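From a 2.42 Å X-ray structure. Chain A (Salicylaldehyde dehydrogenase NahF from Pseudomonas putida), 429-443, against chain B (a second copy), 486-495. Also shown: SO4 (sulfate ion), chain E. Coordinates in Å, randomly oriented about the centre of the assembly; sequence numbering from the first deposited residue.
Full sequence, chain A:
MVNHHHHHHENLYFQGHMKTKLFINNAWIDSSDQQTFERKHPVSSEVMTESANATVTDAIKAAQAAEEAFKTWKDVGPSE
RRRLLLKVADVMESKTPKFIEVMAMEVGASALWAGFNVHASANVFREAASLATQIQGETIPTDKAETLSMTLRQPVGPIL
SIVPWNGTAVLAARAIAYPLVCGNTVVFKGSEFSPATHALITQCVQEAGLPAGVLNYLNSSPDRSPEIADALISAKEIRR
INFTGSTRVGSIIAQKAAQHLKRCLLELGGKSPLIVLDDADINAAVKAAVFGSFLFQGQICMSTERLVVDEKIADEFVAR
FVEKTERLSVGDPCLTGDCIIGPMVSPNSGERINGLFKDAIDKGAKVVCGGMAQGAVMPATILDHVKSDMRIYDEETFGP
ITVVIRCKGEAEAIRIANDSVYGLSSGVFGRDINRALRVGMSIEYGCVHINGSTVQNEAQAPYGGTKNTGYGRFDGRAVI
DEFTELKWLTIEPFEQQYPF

Chain A 429-443: FGRDINRALRVGMSI
Chain B 486-495: LKWLTIEPFE

Lys487(B) anchors the contact between a helix of one subunit and a strand of its second copy. Its side chain, t, t, m, t from chi1 to chi4, reaches the C-terminal end of helix 433-442, where NZ donates hydrogen bonds to Ile443(A) O at 2.9 Å and Gly440(A) O at 3.0 Å. Met441(A) O also lies 3.1 Å from Lys487(B) NZ. A cationic amine suits this site because the last turn of a helix leaves carbonyl oxygens without amide partners from a following turn. Ile443(A), at phi/psi -79/148, is the first residue to leave helical geometry, though its N still bonds Val439(A) O at 3.0 Å.

The other helix end is capped within chain A: Asp432(A), chi1 t and phi/psi -82/105, accepts from Arg435(A) N through OD1 at 3.0 Å, while its CB points away from chain B. Between the ends the backbone keeps phi near -50 to -87 and psi near -22 to -55, with i to i+4 bonds such as Leu437(A) N to Ile433(A) O, 2.7 Å. Strand 486-491 is extended, with phi -94 to -122 and psi 112 to 148.

Helix and strand run nearly antiparallel, at 162° between their N-to-C directions, and their axes approach to 10.4 Å. The register pairs Gly440(A) with Leu489(B), CA to CA 8.1 Å; Ile433(A) with Ile491(B), CA to CA 8.5 Å; and Arg431(A) with Phe494(B), CA to CA 8.2 Å. Strand alternation directs the CBs of Lys487(B), Leu489(B) and Ile491(B) toward the helix, while Trp488(B) and Thr490(B) make no contact with it.

Leu437(A), chi1 m and chi2 t, points sideways at CB but brings its end closer: CD2 lies 4.2 Å from both Leu489(B) CD2 and Ile491(B) CD1. Leu489(B) has chi1 t and chi2 137°; Ile491(B) is m, t. One turn earlier, Ile433(A), chi1 m and chi2 105°, points toward the strand, its CG2 4.4 Å from Ile491(B) CG2. These contacts are apolar packing between branched side chains.

Phe494(B), chi1 m and chi2 -59°, extends the apolar contact beyond the strand: its CZ lies 3.6 Å from Ile433(A) CD1. Arg431(A) O, 3.9 Å from Phe494(B) CZ, and Gly430(A) O, 4.1 Å from Phe494(B) CE1, approach the ring edge, where the hydrogens carry slight positive charge. Arg431(A), m, t, t with chi4 101°, binds sulfate through NH2 to O2 at 2.8 Å and NH1 to O3 at 3.2 Å. The two stretches together bury 429 Å².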

ATOM      1  N   PHE A 429     -25.659  17.354   0.616  1.00 30.39           N
ATOM      2  CA  PHE A 429     -26.402  18.588   0.371  1.00 25.10           C
ATOM      3  C   PHE A 429     -27.102  19.147   1.608  1.00 25.85           C
ATOM      4  O   PHE A 429     -27.948  18.490   2.213  1.00 26.30           O
ATOM      5  CB  PHE A 429     -27.410  18.406  -0.761  1.00 25.35           C
ATOM      6  CG  PHE A 429     -26.845  18.685  -2.121  1.00 24.91           C
ATOM      7  CD1 PHE A 429     -27.090  19.893  -2.751  1.00 25.22           C
ATOM      8  CD2 PHE A 429     -26.064  17.741  -2.770  1.00 24.27           C
ATOM      9  CE1 PHE A 429     -26.574  20.152  -4.003  1.00 24.89           C
ATOM     10  CE2 PHE A 429     -25.539  17.998  -4.019  1.00 23.93           C
ATOM     11  CZ  PHE A 429     -25.795  19.206  -4.637  1.00 24.25           C
ATOM     12  N   GLY A 430     -26.749  20.375   1.963  1.00 26.05           N
ATOM     13  CA  GLY A 430     -27.379  21.063   3.072  1.00 26.85           C
ATOM     14  C   GLY A 430     -27.085  22.545   2.996  1.00 27.13           C
ATOM     15  O   GLY A 430     -25.964  22.941   2.681  1.00 26.80           O
ATOM     16  N   ARG A 431     -28.087  23.371   3.272  1.00 28.00           N
ATOM     17  CA  ARG A 431     -27.888  24.817   3.262  1.00 30.32           C
ATOM     18  C   ARG A 431     -26.973  25.312   4.392  1.00 28.53           C
ATOM     19  O   ARG A 431     -26.250  26.292   4.211  1.00 28.54           O
ATOM     20  CB  ARG A 431     -29.228  25.553   3.265  1.00 29.45           C
ATOM     21  CG  ARG A 431     -29.916  25.556   1.915  1.00 46.12           C
ATOM     22  CD  ARG A 431     -31.159  26.426   1.912  1.00 44.61           C
ATOM     23  NE  ARG A 431     -31.533  26.798   0.550  1.00 51.24           N
ATOM     24  CZ  ARG A 431     -32.499  26.214  -0.152  1.00 51.74           C
ATOM     25  NH1 ARG A 431     -33.210  25.224   0.382  1.00 45.79           N
ATOM     26  NH2 ARG A 431     -32.755  26.626  -1.388  1.00 52.45           N
ATOM     27  N   ASP A 432     -27.018  24.647   5.550  1.00 44.85           N
ATOM     28  CA  ASP A 432     -26.052  24.878   6.631  1.00 28.71           C
ATOM     29  C   ASP A 432     -24.807  24.076   6.306  1.00 27.72           C
ATOM     30  O   ASP A 432     -24.788  22.852   6.443  1.00 27.28           O
ATOM     31  CB  ASP A 432     -26.641  24.448   7.982  1.00 33.83           C
ATOM     32  CG  ASP A 432     -25.675  24.617   9.160  1.00 34.79           C
ATOM     33  OD1 ASP A 432     -24.457  24.844   8.975  1.00 28.94           O
ATOM     34  OD2 ASP A 432     -26.162  24.493  10.305  1.00 33.61           O
ATOM     35  N   ILE A 433     -23.765  24.776   5.869  1.00 27.31           N
ATOM     36  CA  ILE A 433     -22.532  24.118   5.480  1.00 26.37           C
ATOM     37  C   ILE A 433     -21.749  23.593   6.697  1.00 39.38           C
ATOM     38  O   ILE A 433     -21.086  22.550   6.617  1.00 25.63           O
ATOM     39  CB  ILE A 433     -21.677  25.022   4.558  1.00 26.05           C
ATOM     40  CG1 ILE A 433     -22.181  24.924   3.112  1.00 25.77           C
ATOM     41  CG2 ILE A 433     -20.211  24.614   4.592  1.00 25.31           C
ATOM     42  CD1 ILE A 433     -22.958  26.109   2.635  1.00 26.47           C
ATOM     43  N   ASN A 434     -21.845  24.296   7.824  1.00 27.07           N
ATOM     44  CA  ASN A 434     -21.223  23.815   9.053  1.00 27.17           C
ATOM     45  C   ASN A 434     -21.698  22.410   9.346  1.00 28.66           C
ATOM     46  O   ASN A 434     -20.892  21.519   9.609  1.00 27.18           O
ATOM     47  CB  ASN A 434     -21.537  24.726  10.241  1.00 34.30           C
ATOM     48  CG  ASN A 434     -20.600  25.906  10.332  1.00 30.38           C
ATOM     49  OD1 ASN A 434     -19.593  25.966   9.631  1.00 27.69           O
ATOM     50  ND2 ASN A 434     -20.923  26.852  11.206  1.00 36.18           N
ATOM     51  N   ARG A 435     -23.009  22.210   9.275  1.00 27.47           N
ATOM     52  CA  ARG A 435     -23.560  20.877   9.454  1.00 31.05           C
ATOM     53  C   ARG A 435     -23.098  19.911   8.366  1.00 27.94           C
ATOM     54  O   ARG A 435     -22.570  18.838   8.666  1.00 26.09           O
ATOM     55  CB  ARG A 435     -25.080  20.899   9.499  1.00 28.12           C
ATOM     56  CG  ARG A 435     -25.654  19.504   9.488  1.00 28.03           C
ATOM     57  CD  ARG A 435     -27.041  19.472  10.067  1.00 29.00           C
ATOM     58  NE  ARG A 435     -28.064  19.695   9.054  1.00 29.10           N
ATOM     59  CZ  ARG A 435     -29.365  19.579   9.290  1.00 29.88           C
ATOM     60  NH1 ARG A 435     -29.788  19.249  10.500  1.00 30.62           N
ATOM     61  NH2 ARG A 435     -30.243  19.789   8.322  1.00 35.27           N
ATOM     62  N   ALA A 436     -23.301  20.289   7.105  1.00 26.75           N
ATOM     63  CA  ALA A 436     -22.902  19.445   5.983  1.00 25.27           C
ATOM     64  C   ALA A 436     -21.451  18.981   6.138  1.00 24.61           C
ATOM     65  O   ALA A 436     -21.114  17.838   5.823  1.00 24.13           O
ATOM     66  CB  ALA A 436     -23.096  20.185   4.668  1.00 25.08           C
ATOM     67  N   LEU A 437     -20.609  19.871   6.659  1.00 24.68           N
ATOM     68  CA  LEU A 437     -19.207  19.560   6.918  1.00 24.76           C
ATOM     69  C   LEU A 437     -19.032  18.494   8.000  1.00 25.09           C
ATOM     70  O   LEU A 437     -18.180  17.614   7.865  1.00 27.53           O
ATOM     71  CB  LEU A 437     -18.435  20.828   7.291  1.00 24.36           C
ATOM     72  CG  LEU A 437     -17.943  21.678   6.112  1.00 28.07           C
ATOM     73  CD1 LEU A 437     -17.505  23.056   6.575  1.00 24.45           C
ATOM     74  CD2 LEU A 437     -16.806  20.977   5.400  1.00 23.12           C
ATOM     75  N   ARG A 438     -19.832  18.577   9.065  1.00 25.97           N
ATOM     76  CA  ARG A 438     -19.805  17.581  10.139  1.00 25.40           C
ATOM     77  C   ARG A 438     -19.997  16.181   9.582  1.00 32.64           C
ATOM     78  O   ARG A 438     -19.182  15.287   9.818  1.00 24.68           O
ATOM     79  CB  ARG A 438     -20.904  17.844  11.171  1.00 26.40           C
ATOM     80  CG  ARG A 438     -20.720  19.073  12.017  1.00 27.03           C
ATOM     81  CD  ARG A 438     -21.725  19.054  13.148  1.00 28.07           C
ATOM     82  NE  ARG A 438     -22.434  20.321  13.276  1.00 28.76           N
ATOM     83  CZ  ARG A 438     -23.735  20.476  13.056  1.00 29.31           C
ATOM     84  NH1 ARG A 438     -24.480  19.441  12.707  1.00 29.13           N
ATOM     85  NH2 ARG A 438     -24.293  21.668  13.195  1.00 38.34           N
ATOM     86  N   VAL A 439     -21.084  15.994   8.842  1.00 25.06           N
ATOM     87  CA  VAL A 439     -21.331  14.704   8.216  1.00 38.76           C
ATOM     88  C   VAL A 439     -20.256  14.418   7.164  1.00 23.85           C
ATOM     89  O   VAL A 439     -19.716  13.312   7.100  1.00 27.56           O
ATOM     90  CB  VAL A 439     -22.778  14.582   7.652  1.00 25.12           C
ATOM     91  CG1 VAL A 439     -23.549  15.853   7.893  1.00 25.69           C
ATOM     92  CG2 VAL A 439     -22.777  14.207   6.178  1.00 24.51           C
ATOM     93  N   GLY A 440     -19.920  15.429   6.371  1.00 23.50           N
ATOM     94  CA  GLY A 440     -18.914  15.265   5.340  1.00 23.48           C
ATOM     95  C   GLY A 440     -17.615  14.733   5.912  1.00 28.60           C
ATOM     96  O   GLY A 440     -16.975  13.854   5.336  1.00 23.81           O
ATOM     97  N   MET A 441     -17.239  15.251   7.072  1.00 31.22           N
ATOM     98  CA  MET A 441     -15.975  14.872   7.677  1.00 29.55           C
ATOM     99  C   MET A 441     -16.045  13.535   8.412  1.00 30.83           C
ATOM    100  O   MET A 441     -15.029  12.855   8.576  1.00 33.77           O
ATOM    101  CB  MET A 441     -15.480  15.992   8.583  1.00 22.91           C
ATOM    102  CG  MET A 441     -14.778  17.085   7.802  1.00 22.52           C
ATOM    103  SD  MET A 441     -14.194  18.406   8.856  1.00 61.15           S
ATOM    104  CE  MET A 441     -15.656  19.419   8.987  1.00 63.22           C
ATOM    105  N   SER A 442     -17.249  13.151   8.822  1.00 28.74           N
ATOM    106  CA  SER A 442     -17.446  11.927   9.590  1.00 29.30           C
ATOM    107  C   SER A 442     -17.629  10.677   8.727  1.00 28.48           C
ATOM    108  O   SER A 442     -17.400   9.563   9.199  1.00 32.11           O
ATOM    109  CB  SER A 442     -18.635  12.084  10.541  1.00 33.31           C
ATOM    110  OG  SER A 442     -18.380  13.093  11.501  1.00 37.36           O
ATOM    111  N   ILE A 443     -18.042  10.856   7.473  1.00 26.43           N
ATOM    112  CA  ILE A 443     -18.275   9.717   6.578  1.00 26.71           C
ATOM    113  C   ILE A 443     -16.984   9.138   5.992  1.00 25.23           C
ATOM    114  O   ILE A 443     -16.011   9.862   5.756  1.00 22.31           O
ATOM    115  CB  ILE A 443     -19.279  10.045   5.441  1.00 32.02           C
ATOM    116  CG1 ILE A 443     -18.773  11.201   4.580  1.00 22.28           C
ATOM    117  CG2 ILE A 443     -20.656  10.365   6.017  1.00 23.54           C
ATOM    118  CD1 ILE A 443     -19.766  11.646   3.535  1.00 33.80           C
TER
ATOM    119  N   LEU B 486      -6.818   9.649   3.548  1.00 17.86           N
ATOM    120  CA  LEU B 486      -6.677  10.841   2.725  1.00 19.01           C
ATOM    121  C   LEU B 486      -7.997  11.081   2.014  1.00 18.22           C
ATOM    122  O   LEU B 486      -8.438  10.263   1.211  1.00 18.53           O
ATOM    123  CB  LEU B 486      -5.538  10.694   1.711  1.00 21.17           C
ATOM    124  CG  LEU B 486      -5.353  11.884   0.765  1.00 21.00           C
ATOM    125  CD1 LEU B 486      -4.873  13.109   1.523  1.00 17.67           C
ATOM    126  CD2 LEU B 486      -4.390  11.533  -0.355  1.00 19.96           C
ATOM    127  N   LYS B 487      -8.634  12.200   2.324  1.00 21.84           N
ATOM    128  CA  LYS B 487      -9.945  12.497   1.775  1.00 18.67           C
ATOM    129  C   LYS B 487      -9.900  13.741   0.895  1.00 28.62           C
ATOM    130  O   LYS B 487      -9.340  14.767   1.277  1.00 21.86           O
ATOM    131  CB  LYS B 487     -10.955  12.680   2.906  1.00 18.77           C
ATOM    132  CG  LYS B 487     -12.333  13.104   2.436  1.00 19.22           C
ATOM    133  CD  LYS B 487     -13.260  13.327   3.616  1.00 19.35           C
ATOM    134  CE  LYS B 487     -13.609  12.014   4.314  1.00 19.46           C
ATOM    135  NZ  LYS B 487     -14.417  12.238   5.554  1.00 21.57           N
ATOM    136  N   TRP B 488     -10.476  13.637  -0.296  1.00 26.00           N
ATOM    137  CA  TRP B 488     -10.591  14.784  -1.174  1.00 19.47           C
ATOM    138  C   TRP B 488     -11.952  15.398  -0.926  1.00 20.63           C
ATOM    139  O   TRP B 488     -12.976  14.755  -1.162  1.00 25.59           O
ATOM    140  CB  TRP B 488     -10.454  14.369  -2.639  1.00 19.82           C
ATOM    141  CG  TRP B 488     -10.732  15.486  -3.606  1.00 20.22           C
ATOM    142  CD1 TRP B 488     -10.380  16.804  -3.470  1.00 20.19           C
ATOM    143  CD2 TRP B 488     -11.440  15.386  -4.850  1.00 20.83           C
ATOM    144  NE1 TRP B 488     -10.817  17.524  -4.559  1.00 20.73           N
ATOM    145  CE2 TRP B 488     -11.475  16.680  -5.416  1.00 21.13           C
ATOM    146  CE3 TRP B 488     -12.036  14.327  -5.545  1.00 21.23           C
ATOM    147  CZ2 TRP B 488     -12.082  16.939  -6.645  1.00 21.80           C
ATOM    148  CZ3 TRP B 488     -12.640  14.590  -6.765  1.00 21.89           C
ATOM    149  CH2 TRP B 488     -12.656  15.883  -7.301  1.00 22.16           C
ATOM    150  N   LEU B 489     -11.960  16.634  -0.429  1.00 19.74           N
ATOM    151  CA  LEU B 489     -13.203  17.317  -0.080  1.00 20.96           C
ATOM    152  C   LEU B 489     -13.387  18.615  -0.864  1.00 22.42           C
ATOM    153  O   LEU B 489     -12.448  19.399  -1.021  1.00 22.54           O
ATOM    154  CB  LEU B 489     -13.260  17.598   1.424  1.00 19.81           C
ATOM    155  CG  LEU B 489     -14.541  18.243   1.962  1.00 22.35           C
ATOM    156  CD1 LEU B 489     -14.967  17.574   3.262  1.00 20.06           C
ATOM    157  CD2 LEU B 489     -14.341  19.733   2.172  1.00 20.27           C
ATOM    158  N   THR B 490     -14.602  18.835  -1.351  1.00 20.96           N
ATOM    159  CA  THR B 490     -14.917  20.071  -2.046  1.00 21.41           C
ATOM    160  C   THR B 490     -16.055  20.792  -1.360  1.00 21.71           C
ATOM    161  O   THR B 490     -16.942  20.161  -0.776  1.00 21.77           O
ATOM    162  CB  THR B 490     -15.311  19.823  -3.509  1.00 21.94           C
ATOM    163  OG1 THR B 490     -16.429  18.923  -3.557  1.00 22.21           O
ATOM    164  CG2 THR B 490     -14.138  19.232  -4.280  1.00 21.75           C
ATOM    165  N   ILE B 491     -16.017  22.119  -1.422  1.00 21.97           N
ATOM    166  CA  ILE B 491     -17.119  22.936  -0.936  1.00 24.08           C
ATOM    167  C   ILE B 491     -17.602  23.798  -2.094  1.00 27.85           C
ATOM    168  O   ILE B 491     -16.894  24.692  -2.554  1.00 33.79           O
ATOM    169  CB  ILE B 491     -16.700  23.818   0.255  1.00 22.18           C
ATOM    170  CG1 ILE B 491     -16.040  22.967   1.343  1.00 21.55           C
ATOM    171  CG2 ILE B 491     -17.908  24.545   0.824  1.00 22.66           C
ATOM    172  CD1 ILE B 491     -15.576  23.764   2.523  1.00 21.40           C
ATOM    173  N   GLU B 492     -18.810  23.520  -2.568  1.00 30.94           N
ATOM    174  CA  GLU B 492     -19.251  24.044  -3.851  1.00 24.24           C
ATOM    175  C   GLU B 492     -20.427  24.991  -3.691  1.00 24.88           C
ATOM    176  O   GLU B 492     -21.138  24.935  -2.686  1.00 24.84           O
ATOM    177  CB  GLU B 492     -19.607  22.877  -4.776  1.00 24.44           C
ATOM    178  CG  GLU B 492     -18.486  21.849  -4.896  1.00 29.29           C
ATOM    179  CD  GLU B 492     -18.909  20.597  -5.640  1.00 31.86           C
ATOM    180  OE1 GLU B 492     -19.822  20.695  -6.489  1.00 24.79           O
ATOM    181  OE2 GLU B 492     -18.338  19.515  -5.370  1.00 23.61           O
ATOM    182  N   PRO B 493     -20.624  25.888  -4.676  1.00 25.54           N
ATOM    183  CA  PRO B 493     -21.759  26.810  -4.627  1.00 26.25           C
ATOM    184  C   PRO B 493     -23.071  26.059  -4.780  1.00 26.64           C
ATOM    185  O   PRO B 493     -23.076  24.946  -5.298  1.00 26.54           O
ATOM    186  CB  PRO B 493     -21.520  27.719  -5.840  1.00 26.90           C
ATOM    187  CG  PRO B 493     -20.668  26.927  -6.754  1.00 26.67           C
ATOM    188  CD  PRO B 493     -19.785  26.120  -5.866  1.00 25.73           C
ATOM    189  N   PHE B 494     -24.166  26.648  -4.319  1.00 27.14           N
ATOM    190  CA  PHE B 494     -25.462  26.012  -4.475  1.00 31.28           C
ATOM    191  C   PHE B 494     -25.820  25.929  -5.957  1.00 29.03           C
ATOM    192  O   PHE B 494     -26.185  24.865  -6.459  1.00 28.46           O
ATOM    193  CB  PHE B 494     -26.539  26.761  -3.689  1.00 28.10           C
ATOM    194  CG  PHE B 494     -26.231  26.900  -2.221  1.00 32.12           C
ATOM    195  CD1 PHE B 494     -26.040  25.781  -1.430  1.00 26.93           C
ATOM    196  CD2 PHE B 494     -26.138  28.148  -1.633  1.00 34.64           C
ATOM    197  CE1 PHE B 494     -25.757  25.906  -0.090  1.00 26.50           C
ATOM    198  CE2 PHE B 494     -25.860  28.275  -0.289  1.00 27.28           C
ATOM    199  CZ  PHE B 494     -25.670  27.153   0.482  1.00 26.73           C
ATOM    200  N   GLU B 495     -25.679  27.047  -6.659  1.00 29.45           N
ATOM    201  CA  GLU B 495     -25.995  27.107  -8.080  1.00 33.40           C
ATOM    202  C   GLU B 495     -24.807  26.709  -8.951  1.00 29.35           C
ATOM    203  O   GLU B 495     -23.784  27.391  -8.967  1.00 48.22           O
ATOM    204  CB  GLU B 495     -26.476  28.511  -8.455  1.00 41.67           C
ATOM    205  CG  GLU B 495     -27.822  28.542  -9.164  1.00 58.84           C
ATOM    206  CD  GLU B 495     -27.757  27.976 -10.577  1.00 75.62           C
ATOM    207  OE1 GLU B 495     -26.937  28.467 -11.383  1.00 81.09           O
ATOM    208  OE2 GLU B 495     -28.528  27.038 -10.879  1.00 79.94           O
TER
HETATM  209  S   SO4 E 504     -35.616  24.431  -2.582  0.75 41.09           S
HETATM  210  O1  SO4 E 504     -36.975  24.184  -2.104  0.75 43.09           O
HETATM  211  O2  SO4 E 504     -35.255  25.816  -2.288  0.75 38.29           O
HETATM  212  O3  SO4 E 504     -34.709  23.529  -1.881  0.75 39.77           O
HETATM  213  O4  SO4 E 504     -35.525  24.200  -4.025  0.75 31.23           O